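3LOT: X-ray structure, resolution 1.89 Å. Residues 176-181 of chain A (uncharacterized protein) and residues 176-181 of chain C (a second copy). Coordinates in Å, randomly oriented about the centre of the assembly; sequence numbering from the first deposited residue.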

ATOM      1  N   TYR A 176     -14.701  -6.933   9.625  1.00 11.17           N
ATOM      2  CA  TYR A 176     -14.896  -5.484   9.746  1.00 11.14           C
ATOM      3  C   TYR A 176     -13.561  -4.778   9.988  1.00 11.34           C
ATOM      4  O   TYR A 176     -13.507  -3.566  10.198  1.00 11.65           O
ATOM      5  CB  TYR A 176     -15.842  -5.149  10.895  1.00 11.34           C
ATOM      6  CG  TYR A 176     -17.255  -5.720  10.873  1.00 11.91           C
ATOM      7  CD1 TYR A 176     -17.491  -7.055  11.162  1.00 13.99           C
ATOM      8  CD2 TYR A 176     -18.339  -4.907  10.673  1.00 13.54           C
ATOM      9  CE1 TYR A 176     -18.761  -7.556  11.207  1.00 17.63           C
ATOM     10  CE2 TYR A 176     -19.642  -5.407  10.684  1.00 15.77           C
ATOM     11  CZ  TYR A 176     -19.838  -6.737  10.950  1.00 17.14           C
ATOM     12  OH  TYR A 176     -21.092  -7.278  10.980  1.00 21.58           O
ATOM     13  N   ASP A 177     -12.468  -5.526   9.912  1.00 12.88           N
ATOM     14  CA  ASP A 177     -11.154  -5.002  10.216  1.00 12.94           C
ATOM     15  C   ASP A 177     -10.085  -6.022   9.802  1.00 12.30           C
ATOM     16  O   ASP A 177     -10.350  -7.209   9.571  1.00 11.75           O
ATOM     17  CB  ASP A 177     -11.050  -4.708  11.730  1.00 13.97           C
ATOM     18  CG  ASP A 177     -10.213  -3.471  12.036  1.00 16.78           C
ATOM     19  OD1 ASP A 177      -9.360  -3.106  11.236  1.00 19.82           O
ATOM     20  OD2 ASP A 177     -10.374  -2.905  13.127  1.00 20.96           O
ATOM     21  N   ILE A 178      -8.855  -5.559   9.781  1.00 11.79           N
ATOM     22  CA  ILE A 178      -7.732  -6.354   9.352  1.00 11.81           C
ATOM     23  C   ILE A 178      -7.522  -7.484  10.340  1.00 11.66           C
ATOM     24  O   ILE A 178      -7.310  -8.647   9.949  1.00 11.78           O
ATOM     25  CB  ILE A 178      -6.436  -5.477   9.211  1.00 13.11           C
ATOM     26  CG1 ILE A 178      -6.678  -4.416   8.147  1.00 12.43           C
ATOM     27  CG2 ILE A 178      -5.219  -6.336   8.836  1.00 10.38           C
ATOM     28  CD1 ILE A 178      -6.898  -4.964   6.730  1.00 12.58           C
ATOM     29  N   GLY A 179      -7.643  -7.177  11.630  1.00 12.29           N
ATOM     30  CA  GLY A 179      -7.475  -8.220  12.641  1.00 11.36           C
ATOM     31  C   GLY A 179      -8.453  -9.332  12.501  1.00 10.47           C
ATOM     32  O   GLY A 179      -8.155 -10.476  12.877  1.00 11.26           O
ATOM     33  N   GLN A 180      -9.648  -9.015  12.007  1.00 10.76           N
ATOM     34  CA  GLN A 180     -10.657 -10.030  11.809  1.00 11.18           C
ATOM     35  C   GLN A 180     -10.304 -10.958  10.645  1.00 12.12           C
ATOM     36  O   GLN A 180     -10.633 -12.155  10.666  1.00 12.09           O
ATOM     37  CB  GLN A 180     -12.054  -9.405  11.695  1.00 12.82           C
ATOM     38  CG  GLN A 180     -12.527  -8.793  13.000  1.00 13.25           C
ATOM     39  CD  GLN A 180     -13.912  -8.197  12.932  1.00 15.00           C
ATOM     40  OE1 GLN A 180     -14.664  -8.466  12.020  1.00 11.12           O
ATOM     41  NE2 GLN A 180     -14.257  -7.411  13.927  1.00 15.91           N
ATOM     42  N   ILE A 181      -9.565 -10.460   9.673  1.00 12.27           N
ATOM     43  CA  ILE A 181      -9.007 -11.337   8.634  1.00 11.64           C
ATOM     44  C   ILE A 181      -7.945 -12.255   9.238  1.00 12.09           C
ATOM     45  O   ILE A 181      -7.920 -13.461   8.953  1.00 11.48           O
ATOM     46  CB  ILE A 181      -8.441 -10.550   7.416  1.00 11.86           C
ATOM     47  CG1 ILE A 181      -9.544  -9.701   6.789  1.00 12.85           C
ATOM     48  CG2 ILE A 181      -7.897 -11.551   6.357  1.00 11.14           C
ATOM     49  CD1 ILE A 181      -9.127  -8.929   5.545  1.00 17.78           C
TER
ATOM     50  N   TYR C 176      -4.403  -1.610  18.199  1.00 13.56           N
ATOM     51  CA  TYR C 176      -4.060  -2.990  17.866  1.00 13.34           C
ATOM     52  C   TYR C 176      -4.568  -3.400  16.471  1.00 13.45           C
ATOM     53  O   TYR C 176      -4.473  -4.588  16.098  1.00 13.76           O
ATOM     54  CB  TYR C 176      -4.696  -3.953  18.877  1.00 13.21           C
ATOM     55  CG  TYR C 176      -4.253  -3.805  20.292  1.00 14.36           C
ATOM     56  CD1 TYR C 176      -4.772  -2.814  21.096  1.00 16.95           C
ATOM     57  CD2 TYR C 176      -3.366  -4.706  20.847  1.00 14.28           C
ATOM     58  CE1 TYR C 176      -4.407  -2.695  22.431  1.00 19.87           C
ATOM     59  CE2 TYR C 176      -2.959  -4.570  22.185  1.00 17.75           C
ATOM     60  CZ  TYR C 176      -3.500  -3.567  22.974  1.00 18.86           C
ATOM     61  OH  TYR C 176      -3.123  -3.439  24.334  1.00 22.02           O
ATOM     62  N   ASP C 177      -5.134  -2.437  15.743  1.00 13.37           N
ATOM     63  CA  ASP C 177      -5.816  -2.698  14.487  1.00 13.81           C
ATOM     64  C   ASP C 177      -6.123  -1.356  13.787  1.00 12.76           C
ATOM     65  O   ASP C 177      -6.083  -0.265  14.406  1.00 14.42           O
ATOM     66  CB  ASP C 177      -7.124  -3.499  14.771  1.00 13.87           C
ATOM     67  CG  ASP C 177      -7.476  -4.518  13.675  1.00 17.14           C
ATOM     68  OD1 ASP C 177      -7.035  -4.397  12.524  1.00 15.27           O
ATOM     69  OD2 ASP C 177      -8.250  -5.459  14.003  1.00 21.18           O
ATOM     70  N   ILE C 178      -6.444  -1.440  12.501  1.00 12.47           N
ATOM     71  CA  ILE C 178      -6.778  -0.277  11.712  1.00 11.86           C
ATOM     72  C   ILE C 178      -8.062   0.433  12.206  1.00 12.13           C
ATOM     73  O   ILE C 178      -8.076   1.652  12.372  1.00 12.05           O
ATOM     74  CB  ILE C 178      -6.913  -0.656  10.234  1.00 13.00           C
ATOM     75  CG1 ILE C 178      -5.603  -1.273   9.728  1.00 13.07           C
ATOM     76  CG2 ILE C 178      -7.316   0.624   9.411  1.00  9.00           C
ATOM     77  CD1 ILE C 178      -4.331  -0.389   9.829  1.00 12.35           C
ATOM     78  N   GLY C 179      -9.079  -0.354  12.527  1.00 11.96           N
ATOM     79  CA  GLY C 179     -10.291   0.113  13.151  1.00 12.66           C
ATOM     80  C   GLY C 179     -10.012   1.002  14.354  1.00 12.78           C
ATOM     81  O   GLY C 179     -10.707   1.994  14.560  1.00 12.76           O
ATOM     82  N   GLN C 180      -9.010   0.622  15.162  1.00 12.78           N
ATOM     83  CA  GLN C 180      -8.682   1.397  16.383  1.00 13.06           C
ATOM     84  C   GLN C 180      -8.031   2.759  16.077  1.00 12.87           C
ATOM     85  O   GLN C 180      -8.238   3.740  16.813  1.00 12.01           O
ATOM     86  CB  GLN C 180      -7.895   0.562  17.401  1.00 12.59           C
ATOM     87  CG  GLN C 180      -8.761  -0.559  17.983  1.00 11.93           C
ATOM     88  CD  GLN C 180      -8.010  -1.434  18.933  1.00 12.45           C
ATOM     89  OE1 GLN C 180      -6.959  -1.048  19.444  1.00 11.36           O
ATOM     90  NE2 GLN C 180      -8.543  -2.648  19.177  1.00 10.45           N
ATOM     91  N   ILE C 181      -7.318   2.844  14.951  1.00 12.77           N
ATOM     92  CA  ILE C 181      -6.895   4.162  14.424  1.00 12.47           C
ATOM     93  C   ILE C 181      -8.085   5.002  13.984  1.00 11.86           C
ATOM     94  O   ILE C 181      -8.145   6.185  14.292  1.00 12.35           O
ATOM     95  CB  ILE C 181      -5.805   4.077  13.310  1.00 11.71           C
ATOM     96  CG1 ILE C 181      -4.678   3.208  13.812  1.00 14.70           C
ATOM     97  CG2 ILE C 181      -5.296   5.525  12.973  1.00 10.73           C
ATOM     98  CD1 ILE C 181      -3.470   3.123  12.920  1.00 16.87           C
TER

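Two aspartates meet head to head at the centre of this contact: Asp A177 OD1 lies 3.0 Å from Asp C177 OD1, and Asp A177 OD2 lies 3.4 Å from Asp C177 OD2. Both pairs consist of acceptors, so neither is a hydrogen bond, and like charges this close should repel if both carboxylates are ionised. Amide donors at the starts of two helices bond to these oxygens and would help to offset such repulsion.

Each stretch leads from a non-helical segment into a helix that begins at residue 178, and the two copies meet in a near-symmetric, reciprocal arrangement. The CA atoms of Asp A177 and Gly C179 are nearest neighbours across the stretches, 6.0 Å apart, as are those of Gly A179 and Asp C177, at 6.1 Å. Each aspartate occupies the N-cap position of its own helix, yet its side chain makes no capping bond there and reaches instead to the first turn of the partner helix. Gly C179 N donates to Asp A177 OD1 at 3.1 Å and, more weakly, to Asp A177 OD2 at 2.9 Å; the shorter bond is the weak one because its N-H···O angle is only 124°, against 156° for the other. In return, Gly A179 N donates to Asp C177 OD1 and, weakly, to Asp C177 OD2, both at 3.0 Å. Free amides in the first turn of a helix are natural partners for a carboxylate. Each aspartate also accepts a bond from the next residue of its own chain, Ile A178 N to Asp A177 OD1 at 2.9 Å and Ile C178 N to Asp C177 OD1 at 3.0 Å, so each OD1 is held by amides from both chains.

Glycine suits position 179 for steric reasons. An ideal CB on Gly C179 would lie 2.0 Å from Asp A177 OD2, and one on Gly A179 would lie 2.3 Å from Asp C177 OD2; both are clashes. Because glycine has no side chain, the carboxylate of the partner aspartate can approach its amide directly.

Beside these polar contacts, the isoleucines add an apolar contact, Ile A178 CG1 to Ile C178 CG1 at 3.7 Å. In both isoleucines the CA-to-CB bond points toward the other stretch, and burial makes a hydrocarbon surface appropriate here.

Gln A180 and Gln C180 serve their own chains instead. Tyr A176 N donates to Gln A180 OE1 at 2.8 Å, and Tyr C176 N to Gln C180 OE1 at 2.9 Å, each bond tying the residue before the N-cap to the first turn of the helix.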